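Local coordinates for 70 kDa protein (Xanthomonas sp., PDB 4B2N) that oxidatively cleaves rubber as a processive dioxygenase carrying two covalently bound c-type hemes, at residues E104-Q109 / R182-I187; K177-R182 / I322-N327. All coordinates share one frame; numbering follows the deposited sequence. Where two conformers were deposited one is given.

Interaction 1 (E104-Q109 / R182-I187); sequences ERQFFQ and RWTGLI
An ST turn leading into strand 186-189 receives the side chain of Q106, which reaches over from the loop after helix 88-104. The turn is closed by the backbone N of L186, which donates to T184 OG1 at 3.1 Å with an N-H...O angle of 159°. The Q106 amide meets both ends of it. As deposited, NE2 lies 2.9 Å from T184 OG1 and OE1 lies 3.0 Å from L186 O. The second pair sets two oxygens together, which suggests that O and N of the amide are interchanged in the deposited coordinates. With them exchanged, both pairs may be hydrogen bonds. Q106 has its CG anti to the backbone N (chi1 -168°) and an extended chain beyond, which carries the amide across to the turn. Segment 182-187 enters the middle strand 186-189 of a small three-stranded antiparallel sheet, and the loop of Q106 runs on into the edge strand 112-113. Backbone bonds of G185 with A114 and of I187 with M111 join these parts. The T184 methyl and L186 CB lie alongside the amide end. Further along the loop, F108 touches a heme c, while the side chain of Q106, which is buried, is about 10 Å from the heme.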
loop_
_atom_site.group_PDB
_atom_site.type_symbol
_atom_site.label_atom_id
_atom_site.label_comp_id
_atom_site.label_asym_id
_atom_site.label_seq_id
_atom_site.Cartn_x
_atom_site.Cartn_y
_atom_site.Cartn_z
ATOM N N GLU A 104 14.190 -9.317 7.893
ATOM C CA GLU A 104 15.268 -10.148 7.407
ATOM C C GLU A 104 15.043 -11.095 6.263
ATOM O O GLU A 104 15.999 -11.818 5.851
ATOM C CB GLU A 104 16.035 -10.919 8.475
ATOM C CG GLU A 104 15.370 -11.369 9.716
ATOM C CD GLU A 104 16.346 -12.152 10.614
ATOM O OE1 GLU A 104 16.616 -13.356 10.372
ATOM O OE2 GLU A 104 16.784 -11.538 11.582
ATOM N N ARG A 105 13.828 -11.150 5.737
ATOM C CA ARG A 105 13.622 -12.148 4.650
ATOM C C ARG A 105 13.634 -11.454 3.304
ATOM O O ARG A 105 12.938 -10.459 3.114
ATOM C CB ARG A 105 12.282 -12.902 4.903
ATOM C CG ARG A 105 12.488 -13.938 5.994
ATOM C CD ARG A 105 13.115 -15.206 5.373
ATOM N NE ARG A 105 12.114 -15.958 4.591
ATOM C CZ ARG A 105 12.192 -16.272 3.304
ATOM N NH1 ARG A 105 13.243 -15.895 2.575
ATOM N NH2 ARG A 105 11.222 -16.982 2.711
ATOM N N GLN A 106 14.394 -11.985 2.350
ATOM C CA GLN A 106 14.327 -11.442 0.989
ATOM C C GLN A 106 13.164 -12.081 0.197
ATOM O O GLN A 106 13.283 -13.158 -0.380
ATOM C CB GLN A 106 15.630 -11.630 0.240
ATOM C CG GLN A 106 15.619 -10.789 -1.061
ATOM C CD GLN A 106 17.007 -10.403 -1.466
ATOM O OE1 GLN A 106 17.348 -9.199 -1.591
ATOM N NE2 GLN A 106 17.837 -11.400 -1.630
ATOM N N PHE A 107 12.038 -11.416 0.205
ATOM C CA PHE A 107 10.851 -11.847 -0.508
ATOM C C PHE A 107 10.852 -11.238 -1.907
ATOM O O PHE A 107 10.722 -11.959 -2.909
ATOM C CB PHE A 107 9.623 -11.303 0.228
ATOM C CG PHE A 107 9.387 -11.979 1.548
ATOM C CD1 PHE A 107 9.232 -13.388 1.614
ATOM C CD2 PHE A 107 9.343 -11.234 2.717
ATOM C CE1 PHE A 107 9.060 -14.052 2.836
ATOM C CE2 PHE A 107 9.124 -11.888 3.956
ATOM C CZ PHE A 107 9.005 -13.295 3.993
ATOM N N PHE A 108 10.975 -9.911 -1.932
ATOM C CA PHE A 108 10.880 -9.069 -3.155
ATOM C C PHE A 108 12.067 -9.357 -4.058
ATOM O O PHE A 108 13.192 -9.613 -3.600
ATOM C CB PHE A 108 10.810 -7.607 -2.689
ATOM C CG PHE A 108 10.726 -6.570 -3.794
ATOM C CD1 PHE A 108 11.881 -6.192 -4.542
ATOM C CD2 PHE A 108 9.540 -5.956 -4.087
ATOM C CE1 PHE A 108 11.814 -5.229 -5.584
ATOM C CE2 PHE A 108 9.485 -4.960 -5.083
ATOM C CZ PHE A 108 10.615 -4.595 -5.810
ATOM N N GLN A 109 11.794 -9.460 -5.349
ATOM C CA GLN A 109 12.797 -9.626 -6.403
ATOM C C GLN A 109 14.153 -8.936 -6.167
ATOM O O GLN A 109 14.192 -7.747 -6.169
ATOM C CB GLN A 109 12.166 -9.078 -7.718
ATOM C CG GLN A 109 13.112 -9.253 -8.910
ATOM C CD GLN A 109 13.445 -10.678 -9.140
ATOM O OE1 GLN A 109 12.533 -11.521 -9.387
ATOM N NE2 GLN A 109 14.730 -10.990 -9.156
ATOM N N ARG A 182 19.786 -18.591 4.282
ATOM C CA ARG A 182 21.097 -17.971 4.161
ATOM C C ARG A 182 21.034 -16.529 3.700
ATOM O O ARG A 182 20.174 -16.145 2.912
ATOM C CB ARG A 182 21.993 -18.803 3.275
ATOM C CG ARG A 182 22.319 -20.105 3.986
ATOM C CD ARG A 182 23.157 -20.970 3.101
ATOM N NE ARG A 182 24.418 -20.334 2.713
ATOM C CZ ARG A 182 25.507 -20.343 3.465
ATOM N NH1 ARG A 182 25.442 -20.878 4.669
ATOM N NH2 ARG A 182 26.646 -19.818 3.017
ATOM N N TRP A 183 21.986 -15.743 4.172
ATOM C CA TRP A 183 22.142 -14.371 3.678
ATOM C C TRP A 183 22.396 -14.424 2.189
ATOM O O TRP A 183 23.269 -15.162 1.720
ATOM C CB TRP A 183 23.316 -13.640 4.350
ATOM C CG TRP A 183 23.049 -13.372 5.819
ATOM C CD1 TRP A 183 23.582 -14.067 6.889
ATOM C CD2 TRP A 183 22.195 -12.352 6.411
ATOM N NE1 TRP A 183 23.139 -13.573 8.072
ATOM C CE2 TRP A 183 22.333 -12.516 7.866
ATOM C CE3 TRP A 183 21.375 -11.332 5.910
ATOM C CZ2 TRP A 183 21.687 -11.707 8.760
ATOM C CZ3 TRP A 183 20.685 -10.522 6.830
ATOM C CH2 TRP A 183 20.835 -10.719 8.247
ATOM N N THR A 184 21.712 -13.584 1.436
ATOM C CA THR A 184 21.654 -13.791 -0.041
ATOM C C THR A 184 22.808 -13.156 -0.796
ATOM O O THR A 184 23.092 -13.544 -1.930
ATOM C CB THR A 184 20.374 -13.189 -0.527
ATOM O OG1 THR A 184 20.423 -11.745 -0.387
ATOM C CG2 THR A 184 19.292 -13.739 0.360
ATOM N N GLY A 185 23.411 -12.118 -0.223
ATOM C CA GLY A 185 24.424 -11.380 -1.032
ATOM C C GLY A 185 23.840 -10.554 -2.174
ATOM O O GLY A 185 24.591 -10.039 -3.014
ATOM N N LEU A 186 22.507 -10.340 -2.174
ATOM C CA LEU A 186 21.811 -9.613 -3.243
ATOM C C LEU A 186 20.942 -8.587 -2.563
ATOM O O LEU A 186 20.323 -8.895 -1.548
ATOM C CB LEU A 186 20.817 -10.523 -4.016
ATOM C CG LEU A 186 21.500 -11.780 -4.563
ATOM C CD1 LEU A 186 20.494 -12.731 -5.235
ATOM C CD2 LEU A 186 22.581 -11.345 -5.572
ATOM N N ILE A 187 20.820 -7.426 -3.192
ATOM C CA ILE A 187 19.997 -6.311 -2.657
ATOM C C ILE A 187 18.714 -6.078 -3.452
ATOM O O ILE A 187 18.789 -6.059 -4.654
ATOM C CB ILE A 187 20.838 -4.997 -2.736
ATOM C CG1 ILE A 187 22.254 -5.214 -2.222
ATOM C CG2 ILE A 187 20.200 -3.854 -1.986
ATOM C CD1 ILE A 187 22.378 -5.755 -0.767
#

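Interaction 2 (K177-R182 / I322-N327); sequences KDDNGR and IFRDAN
D179 OD1 is gripped by two arginines: R324 NH2 donates to it at 2.9 Å, and R105 NH2 reaches it in a salt bridge. R324 NE donates to D179 OD2 at 2.7 Å. R324 thus forms a side-on, two-pronged salt bridge, one nitrogen to each oxygen. Both bonds are nearly straight, with N-H...O angles of 165° at OD1 and 164° at OD2. OD2 is met on its syn lone pair, and OD1 is also met on the syn side. The carboxylate and guanidinium planes lie 16° apart, so the two groups are nearly coplanar and meet edge to edge. R324 is extended from CG to NE, which brings the guanidinium out to the carboxylate. D179 comes from a type I beta turn, D178 to G181, in the loop between strands 173-174 and 186-189. The turn is closed by the backbone bond G181 N to D178 O, 3.0 Å. D178 N also bonds to R182 O at 2.8 Å, and D178 OD1 accepts from R182 N. R324 stands just before helix 326-331, whose N-cap is D325. R324 has further acceptors: NH1 donates to the carbonyls of F107 and G318, and NH2, besides OD1, to Q106 O. The buried guanidinium therefore has acceptors for all three nitrogens. That network fixes its rotation and would probably stabilise its positive charge.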
loop_
_atom_site.group_PDB
_atom_site.type_symbol
_atom_site.label_atom_id
_atom_site.label_comp_id
_atom_site.label_asym_id
_atom_site.label_seq_id
_atom_site.Cartn_x
_atom_site.Cartn_y
_atom_site.Cartn_z
ATOM N N LYS A 177 17.639 -12.870 4.079
ATOM C CA LYS A 177 17.923 -14.322 3.952
ATOM C C LYS A 177 16.975 -14.960 2.963
ATOM O O LYS A 177 15.793 -14.581 2.906
ATOM C CB LYS A 177 17.770 -14.981 5.296
ATOM C CG LYS A 177 18.716 -14.412 6.328
ATOM C CD LYS A 177 18.400 -14.986 7.689
ATOM C CE LYS A 177 19.590 -14.941 8.622
ATOM N NZ LYS A 177 19.010 -14.915 9.991
ATOM N N ASP A 178 17.504 -15.903 2.194
ATOM C CA ASP A 178 16.737 -16.595 1.149
ATOM C C ASP A 178 15.850 -17.699 1.794
ATOM O O ASP A 178 15.782 -17.805 3.002
ATOM C CB ASP A 178 17.677 -17.143 0.076
ATOM C CG ASP A 178 18.664 -18.201 0.616
ATOM O OD1 ASP A 178 18.453 -18.859 1.655
ATOM O OD2 ASP A 178 19.645 -18.437 -0.076
ATOM N N ASP A 179 15.227 -18.540 0.970
ATOM C CA ASP A 179 14.263 -19.456 1.531
ATOM C C ASP A 179 15.008 -20.616 2.255
ATOM O O ASP A 179 14.411 -21.353 2.996
ATOM C CB ASP A 179 13.279 -19.979 0.457
ATOM C CG ASP A 179 12.465 -18.851 -0.239
ATOM O OD1 ASP A 179 12.432 -17.715 0.261
ATOM O OD2 ASP A 179 11.846 -19.133 -1.314
ATOM N N ASN A 180 16.285 -20.802 1.970
ATOM C CA ASN A 180 17.125 -21.753 2.706
ATOM C C ASN A 180 17.781 -21.174 3.975
ATOM O O ASN A 180 18.733 -21.779 4.511
ATOM C CB ASN A 180 18.232 -22.247 1.819
ATOM C CG ASN A 180 17.746 -23.186 0.766
ATOM O OD1 ASN A 180 17.436 -22.775 -0.332
ATOM N ND2 ASN A 180 17.744 -24.461 1.066
ATOM N N GLY A 181 17.307 -20.004 4.419
ATOM C CA GLY A 181 17.833 -19.318 5.576
ATOM C C GLY A 181 19.239 -18.703 5.481
ATOM O O GLY A 181 19.802 -18.343 6.519
ATOM N N ARG A 182 19.786 -18.591 4.282
ATOM C CA ARG A 182 21.097 -17.971 4.161
ATOM C C ARG A 182 21.034 -16.529 3.700
ATOM O O ARG A 182 20.174 -16.145 2.912
ATOM C CB ARG A 182 21.993 -18.803 3.275
ATOM C CG ARG A 182 22.319 -20.105 3.986
ATOM C CD ARG A 182 23.157 -20.970 3.101
ATOM N NE ARG A 182 24.418 -20.334 2.713
ATOM C CZ ARG A 182 25.507 -20.343 3.465
ATOM N NH1 ARG A 182 25.442 -20.878 4.669
ATOM N NH2 ARG A 182 26.646 -19.818 3.017
ATOM N N ILE A 322 11.450 -14.058 -9.449
ATOM C CA ILE A 322 11.684 -14.907 -10.591
ATOM C C ILE A 322 12.553 -16.071 -10.228
ATOM O O ILE A 322 12.673 -17.066 -10.989
ATOM C CB ILE A 322 12.280 -14.048 -11.753
ATOM C CG1 ILE A 322 11.419 -14.238 -12.949
ATOM C CG2 ILE A 322 13.805 -14.151 -11.905
ATOM C CD1 ILE A 322 10.049 -13.645 -12.683
ATOM N N PHE A 323 13.164 -15.965 -9.059
ATOM C CA PHE A 323 14.071 -17.025 -8.646
ATOM C C PHE A 323 13.374 -18.188 -7.917
ATOM O O PHE A 323 13.981 -19.223 -7.732
ATOM C CB PHE A 323 15.196 -16.417 -7.805
ATOM C CG PHE A 323 16.060 -15.423 -8.558
ATOM C CD1 PHE A 323 16.657 -15.773 -9.790
ATOM C CD2 PHE A 323 16.321 -14.153 -8.009
ATOM C CE1 PHE A 323 17.471 -14.886 -10.471
ATOM C CE2 PHE A 323 17.180 -13.246 -8.688
ATOM C CZ PHE A 323 17.731 -13.613 -9.924
ATOM N N ARG A 324 12.111 -18.034 -7.486
ATOM C CA ARG A 324 11.440 -19.115 -6.727
ATOM C C ARG A 324 10.811 -20.076 -7.687
ATOM O O ARG A 324 10.513 -19.664 -8.788
ATOM C CB ARG A 324 10.288 -18.549 -5.902
ATOM C CG ARG A 324 10.752 -17.574 -4.851
ATOM C CD ARG A 324 9.816 -17.539 -3.667
ATOM N NE ARG A 324 10.633 -17.030 -2.566
ATOM C CZ ARG A 324 10.838 -15.761 -2.321
ATOM N NH1 ARG A 324 10.219 -14.782 -3.049
ATOM N NH2 ARG A 324 11.662 -15.462 -1.321
ATOM N N ASP A 325 10.586 -21.342 -7.294
ATOM C CA ASP A 325 9.750 -22.225 -8.096
ATOM C C ASP A 325 8.281 -22.182 -7.580
ATOM O O ASP A 325 7.996 -21.475 -6.611
ATOM C CB ASP A 325 10.335 -23.648 -8.218
ATOM C CG ASP A 325 10.264 -24.414 -6.922
ATOM O OD1 ASP A 325 9.841 -23.889 -5.851
ATOM O OD2 ASP A 325 10.612 -25.605 -6.967
ATOM N N ALA A 326 7.347 -22.855 -8.256
ATOM C CA ALA A 326 5.917 -22.771 -7.884
ATOM C C ALA A 326 5.734 -23.191 -6.429
ATOM O O ALA A 326 5.038 -22.542 -5.687
ATOM C CB ALA A 326 5.055 -23.659 -8.803
ATOM N N ASN A 327 6.383 -24.283 -6.009
ATOM C CA ASN A 327 6.280 -24.771 -4.624
ATOM C C ASN A 327 6.718 -23.714 -3.604
ATOM O O ASN A 327 6.002 -23.482 -2.643
ATOM C CB ASN A 327 7.061 -26.080 -4.476
ATOM C CG ASN A 327 6.935 -26.729 -3.099
ATOM O OD1 ASN A 327 5.908 -27.320 -2.760
ATOM N ND2 ASN A 327 8.028 -26.706 -2.331
#

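How the interactions relate
Interactions 1 and 2 are centred 9 Å apart, share R182, and have segments that alternate along the chain. Loop 104-109 joins them. R105 NH2 makes its salt bridge to D179 OD1 at 2.8 Å, which ties this loop to the carboxylate of interaction 2. Q109 OE1 and I322 N lie 2.8 Å apart, a probable hydrogen bond between 104-109 and 322-327. T184 CG2 also packs against D178 N at 3.4 Å. Both contacts lie near heme c #1: the side chains of Q106 and R324 are each about 10 Å from that of C191, one of its covalent anchors. From the bound heme c itself, the side chain of R324 is about 8 Å away and that of Q106 about 10 Å.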